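Local atomic coordinates of R.Ecl18kI (Enterobacter cloacae, PDB entry 2GB7), a protein that recognises the double-stranded DNA sequence 5'-CCNGG-3' and cleaves it before the first C, acting as a type II restriction endonuclease. Residues 254-257 with 258-262. The protein carries 1 engineered substitution. Numbering follows the deposited sequence.
Sequences SAME and LSRKW
Met256 and Arg260, one helical turn apart, bring their side chains together at about a right angle. With CG opposite the backbone N (chi1 -174°), the methionine sets that atom over one face of the Arg260 guanidinium, 3.9 Å from CZ. The bend at chi2 then carries the sulfur onward, and Met256 CE comes to 3.4 Å from Arg260 NH1. The arginine is kinked at chi3, and this turns its flat end back along the preceding turn. Glu257 flanks the same group: its CG is 4.0 Å from Arg260 NH2, but the carboxylate does not pair with the guanidinium, since Glu257 OE2 stays 5.3 Å from Arg260 NH2 and is hydrogen-bonded to Gln253. Any attraction between the two charges is probably weak.

Over the same guanidinium face, toward its rim, lies the carbonyl oxygen of Met256, gripped twice from the same face of its plane. Arg260 N donates to Met256 O over 3.2 Å, and Ser259 OG donates to it at 2.7 Å. The serine can do this because its hydroxyl sits between its backbone N and carbonyl carbon (chi1 82°), folded back against the helix. Leu258 N to Ser254 O and Ser259 N to Ala255 O are ordinary i+4 to i helical bonds. Lys261 N and Trp262 N bond to Leu258 O and Ser259 O, three residues back. Leu258 and Ala255 rest on Met177 of strand 177-181. This is the C-terminal part of an amphipathic helix packed against the mixed sheet of a PD-(D/E)XK-type nuclease, about 19 Å from the bound DNA at the nearest atoms.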
loop_
_atom_site.group_PDB
_atom_site.type_symbol
_atom_site.label_atom_id
_atom_site.label_comp_id
_atom_site.label_asym_id
_atom_site.label_seq_id
_atom_site.Cartn_x
_atom_site.Cartn_y
_atom_site.Cartn_z
ATOM N N SER F 254 21.380 -21.303 1.406
ATOM C CA SER F 254 20.975 -21.486 2.806
ATOM C C SER F 254 19.788 -22.448 2.908
ATOM O O SER F 254 19.772 -23.335 3.764
ATOM C CB SER F 254 20.631 -20.121 3.411
ATOM O OG SER F 254 21.830 -19.359 3.497
ATOM N N ALA F 255 18.824 -22.325 1.993
ATOM C CA ALA F 255 17.646 -23.197 2.043
ATOM C C ALA F 255 18.036 -24.630 1.799
ATOM O O ALA F 255 17.546 -25.540 2.462
ATOM C CB ALA F 255 16.584 -22.757 1.012
ATOM N N MET F 256 18.960 -24.824 0.866
ATOM C CA MET F 256 19.377 -26.160 0.487
ATOM C C MET F 256 20.117 -26.780 1.656
ATOM O O MET F 256 19.872 -27.942 2.004
ATOM C CB MET F 256 20.276 -26.103 -0.737
ATOM C CG MET F 256 20.642 -27.472 -1.270
ATOM S SD MET F 256 19.230 -28.496 -1.732
ATOM C CE MET F 256 20.019 -30.113 -1.835
ATOM N N GLU F 257 20.965 -25.989 2.305
ATOM C CA GLU F 257 21.724 -26.523 3.452
ATOM C C GLU F 257 20.801 -26.916 4.589
ATOM O O GLU F 257 21.005 -27.975 5.189
ATOM C CB GLU F 257 22.784 -25.542 3.944
ATOM C CG GLU F 257 23.867 -25.293 2.931
ATOM C CD GLU F 257 24.703 -24.052 3.225
ATOM O OE1 GLU F 257 24.299 -23.214 4.077
ATOM O OE2 GLU F 257 25.765 -23.919 2.583
ATOM N N LEU F 258 19.789 -26.089 4.876
ATOM C CA LEU F 258 18.835 -26.410 5.953
ATOM C C LEU F 258 17.957 -27.588 5.566
ATOM O O LEU F 258 17.656 -28.429 6.403
ATOM C CB LEU F 258 17.947 -25.212 6.316
ATOM C CG LEU F 258 18.613 -24.084 7.090
ATOM C CD1 LEU F 258 17.722 -22.845 7.089
ATOM C CD2 LEU F 258 18.984 -24.489 8.525
ATOM N N SER F 259 17.577 -27.664 4.293
ATOM C CA SER F 259 16.728 -28.742 3.799
ATOM C C SER F 259 17.346 -30.128 3.998
ATOM O O SER F 259 16.631 -31.096 4.263
ATOM C CB SER F 259 16.393 -28.523 2.323
ATOM O OG SER F 259 17.447 -28.969 1.495
ATOM N N ARG F 260 18.670 -30.214 3.885
ATOM C CA ARG F 260 19.363 -31.495 4.092
ATOM C C ARG F 260 19.157 -32.052 5.493
ATOM O O ARG F 260 19.265 -33.264 5.696
ATOM C CB ARG F 260 20.861 -31.379 3.825
ATOM C CG ARG F 260 21.224 -30.977 2.423
ATOM C CD ARG F 260 22.729 -31.084 2.278
ATOM N NE ARG F 260 23.313 -29.829 1.824
ATOM C CZ ARG F 260 23.485 -29.484 0.549
ATOM N NH1 ARG F 260 23.115 -30.298 -0.437
ATOM N NH2 ARG F 260 24.035 -28.312 0.265
ATOM N N LYS F 261 18.892 -31.173 6.454
ATOM C CA LYS F 261 18.626 -31.588 7.827
ATOM C C LYS F 261 17.260 -32.279 7.967
ATOM O O LYS F 261 16.977 -32.946 8.969
ATOM C CB LYS F 261 18.751 -30.401 8.778
ATOM C CG LYS F 261 20.077 -29.673 8.687
ATOM C CD LYS F 261 20.025 -28.418 9.523
ATOM C CE LYS F 261 21.219 -27.510 9.266
ATOM N NZ LYS F 261 22.471 -28.046 9.846
ATOM N N TRP F 262 16.439 -32.160 6.937
ATOM C CA TRP F 262 15.103 -32.720 6.941
ATOM C C TRP F 262 15.002 -33.969 6.072
ATOM O O TRP F 262 13.934 -34.583 5.978
ATOM C CB TRP F 262 14.127 -31.656 6.455
ATOM C CG TRP F 262 14.069 -30.523 7.409
ATOM C CD1 TRP F 262 14.711 -29.328 7.306
ATOM C CD2 TRP F 262 13.359 -30.501 8.646
ATOM N NE1 TRP F 262 14.421 -28.537 8.413
ATOM C CE2 TRP F 262 13.585 -29.231 9.239
ATOM C CE3 TRP F 262 12.526 -31.420 9.298
ATOM C CZ2 TRP F 262 13.018 -28.860 10.467
ATOM C CZ3 TRP F 262 11.966 -31.062 10.517
ATOM C CH2 TRP F 262 12.217 -29.790 11.094
#